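Local coordinates for major pepsin inhibitor PI-3 (Ascaris suum, PDB 1F32), which inhibits the aspartic protease pepsin and is a secreted protein of the parasitic roundworm Ascaris suum, at residues 76-86 / 140-148. Residues are numbered along the deposited sequence; the frame is centred on the assembly and turned at random.
Sequences FVGCSVLGNKL and PPPPSFCTV
Cys79 and Cys146 are joined by a disulfide (SG to SG 2.0 Å, chi3 -77°) that ties the C-terminal tail to the hairpin of strands 72-76 and 79-82. Apolar packing is dense on one side. The Pro143 ring sits over one face of Phe76, its CG 3.7 Å from the ring centroid and almost on the normal, a CH-pi contact. Phe145 stands roughly at right angles to Phe76, its CZ 4.1 Å from Phe76 CE2. With chi1 at 58°, its CG lies between backbone N and carbonyl carbon, and the ring reaches in among Cys79, Val81 and Leu86. Cys79 SG meets this ring at its edge, 3.7 Å from Phe145 CE1, while Leu86 CD1 comes within 3.7 Å of Phe145 CD1. Phe107 and Glu103 of helix 98-116 border the same cluster. Toward solvent contacts are sparser: beside exposed Val77 and Gly78, Pro142 CB touches Val77 O (3.4 Å), and one water donates to both Gly78 O and Cys146 O, 2.8 Å from each. No direct hydrogen bond crosses between the segments. A disulfide, apolar packing and this water bridge thus hold the tail on the helix-covered face of the pepsin inhibitor-3 family's antiparallel sheet.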
# COMPACT_ATOMS: atom_id res chain seq x y z
N PHE A 76 -9.91 -3.97 3.13
CA PHE A 76 -11.05 -4.78 3.59
C PHE A 76 -11.01 -4.84 5.11
O PHE A 76 -10.09 -4.34 5.73
CB PHE A 76 -10.93 -6.20 3.06
CG PHE A 76 -10.72 -6.29 1.57
CD1 PHE A 76 -11.79 -6.16 0.69
CD2 PHE A 76 -9.45 -6.47 1.06
CE1 PHE A 76 -11.58 -6.20 -0.69
CE2 PHE A 76 -9.22 -6.52 -0.31
CZ PHE A 76 -10.29 -6.39 -1.19
N VAL A 77 -12.03 -5.47 5.69
CA VAL A 77 -12.08 -5.64 7.13
C VAL A 77 -11.13 -6.78 7.44
O VAL A 77 -11.38 -7.93 7.06
CB VAL A 77 -13.49 -6.03 7.62
CG1 VAL A 77 -13.44 -6.41 9.10
CG2 VAL A 77 -14.45 -4.88 7.40
N GLY A 78 -10.02 -6.45 8.09
CA GLY A 78 -9.06 -7.49 8.44
C GLY A 78 -7.78 -7.47 7.63
O GLY A 78 -6.77 -8.00 8.08
N CYS A 79 -7.81 -6.87 6.44
CA CYS A 79 -6.60 -6.83 5.64
C CYS A 79 -6.63 -5.86 4.46
O CYS A 79 -7.69 -5.32 4.12
CB CYS A 79 -6.28 -8.25 5.15
SG CYS A 79 -7.07 -8.88 3.63
N SER A 80 -5.47 -5.64 3.86
CA SER A 80 -5.33 -4.74 2.72
C SER A 80 -4.45 -5.33 1.62
O SER A 80 -3.56 -6.15 1.87
CB SER A 80 -4.71 -3.40 3.15
OG SER A 80 -5.50 -2.71 4.11
N VAL A 81 -4.72 -4.90 0.40
CA VAL A 81 -3.95 -5.31 -0.76
C VAL A 81 -3.38 -4.01 -1.34
O VAL A 81 -4.10 -3.04 -1.55
CB VAL A 81 -4.83 -5.99 -1.83
CG1 VAL A 81 -3.98 -6.35 -3.05
CG2 VAL A 81 -5.50 -7.22 -1.26
N LEU A 82 -2.08 -4.00 -1.57
CA LEU A 82 -1.42 -2.83 -2.15
C LEU A 82 -0.61 -3.41 -3.30
O LEU A 82 0.23 -4.30 -3.10
CB LEU A 82 -0.51 -2.16 -1.13
CG LEU A 82 0.28 -0.95 -1.65
CD1 LEU A 82 -0.66 0.19 -1.95
CD2 LEU A 82 1.31 -0.53 -0.59
N GLY A 83 -0.87 -2.90 -4.50
CA GLY A 83 -0.19 -3.41 -5.66
C GLY A 83 -0.66 -4.85 -5.74
O GLY A 83 -1.85 -5.13 -5.71
N ASN A 84 0.27 -5.78 -5.83
CA ASN A 84 -0.18 -7.15 -5.88
C ASN A 84 0.38 -7.87 -4.67
O ASN A 84 0.83 -9.00 -4.77
CB ASN A 84 0.25 -7.80 -7.20
CG ASN A 84 -0.38 -7.12 -8.41
OD1 ASN A 84 -1.59 -6.88 -8.44
ND2 ASN A 84 0.44 -6.81 -9.42
N LYS A 85 0.35 -7.18 -3.53
CA LYS A 85 0.86 -7.74 -2.27
C LYS A 85 -0.21 -7.67 -1.18
O LYS A 85 -0.94 -6.70 -1.09
CB LYS A 85 2.12 -6.99 -1.84
CG LYS A 85 3.30 -7.10 -2.83
CD LYS A 85 4.55 -6.38 -2.30
CE LYS A 85 5.70 -6.32 -3.31
NZ LYS A 85 6.97 -5.74 -2.70
N LEU A 86 -0.27 -8.72 -0.36
CA LEU A 86 -1.25 -8.83 0.72
C LEU A 86 -0.64 -8.52 2.08
O LEU A 86 0.46 -8.99 2.40
CB LEU A 86 -1.83 -10.25 0.75
CG LEU A 86 -2.63 -10.65 2.00
CD1 LEU A 86 -3.89 -9.81 2.07
CD2 LEU A 86 -2.99 -12.15 1.96
N PRO A 140 -21.14 -8.41 2.06
CA PRO A 140 -20.22 -9.51 1.77
C PRO A 140 -19.20 -9.66 2.88
O PRO A 140 -18.88 -8.69 3.59
CB PRO A 140 -19.55 -9.06 0.47
CG PRO A 140 -19.53 -7.58 0.60
CD PRO A 140 -20.92 -7.29 1.14
N PRO A 141 -18.70 -10.88 3.07
CA PRO A 141 -17.70 -11.09 4.11
C PRO A 141 -16.40 -10.67 3.43
O PRO A 141 -16.33 -10.61 2.20
CB PRO A 141 -17.76 -12.58 4.34
CG PRO A 141 -18.01 -13.10 2.97
CD PRO A 141 -19.07 -12.16 2.44
N PRO A 142 -15.35 -10.39 4.20
CA PRO A 142 -14.09 -10.00 3.54
C PRO A 142 -13.49 -11.19 2.77
O PRO A 142 -13.84 -12.35 3.02
CB PRO A 142 -13.22 -9.53 4.71
CG PRO A 142 -13.78 -10.28 5.88
CD PRO A 142 -15.26 -10.26 5.66
N PRO A 143 -12.61 -10.90 1.80
CA PRO A 143 -12.00 -11.99 1.03
C PRO A 143 -11.42 -13.00 2.01
O PRO A 143 -10.92 -12.62 3.07
CB PRO A 143 -10.92 -11.27 0.21
CG PRO A 143 -11.54 -9.92 -0.03
CD PRO A 143 -12.17 -9.58 1.32
N SER A 144 -11.48 -14.28 1.66
CA SER A 144 -10.97 -15.31 2.55
C SER A 144 -9.49 -15.14 2.86
O SER A 144 -9.03 -15.54 3.93
CB SER A 144 -11.23 -16.70 1.97
OG SER A 144 -10.53 -16.89 0.75
N PHE A 145 -8.74 -14.52 1.95
CA PHE A 145 -7.32 -14.34 2.20
C PHE A 145 -7.01 -13.36 3.33
O PHE A 145 -5.87 -13.25 3.76
CB PHE A 145 -6.58 -13.96 0.91
CG PHE A 145 -7.07 -12.69 0.24
CD1 PHE A 145 -7.02 -11.47 0.90
CD2 PHE A 145 -7.53 -12.73 -1.07
CE1 PHE A 145 -7.41 -10.29 0.25
CE2 PHE A 145 -7.93 -11.57 -1.72
CZ PHE A 145 -7.87 -10.35 -1.06
N CYS A 146 -8.03 -12.67 3.82
CA CYS A 146 -7.83 -11.74 4.92
C CYS A 146 -7.65 -12.49 6.24
O CYS A 146 -7.28 -11.90 7.25
CB CYS A 146 -9.03 -10.80 5.05
SG CYS A 146 -9.01 -9.24 4.10
N THR A 147 -7.91 -13.80 6.22
CA THR A 147 -7.77 -14.63 7.42
C THR A 147 -6.52 -15.51 7.44
O THR A 147 -6.25 -16.26 6.51
CB THR A 147 -9.01 -15.54 7.60
OG1 THR A 147 -10.17 -14.72 7.79
CG2 THR A 147 -8.84 -16.46 8.82
N VAL A 148 -5.75 -15.40 8.53
CA VAL A 148 -4.52 -16.16 8.75
C VAL A 148 -3.42 -15.89 7.71
O VAL A 148 -3.69 -15.49 6.58
CB VAL A 148 -4.79 -17.70 8.81
CG1 VAL A 148 -4.39 -18.38 7.51
CG2 VAL A 148 -4.04 -18.31 9.99
O HOH W 1 -7.28 -10.32 9.56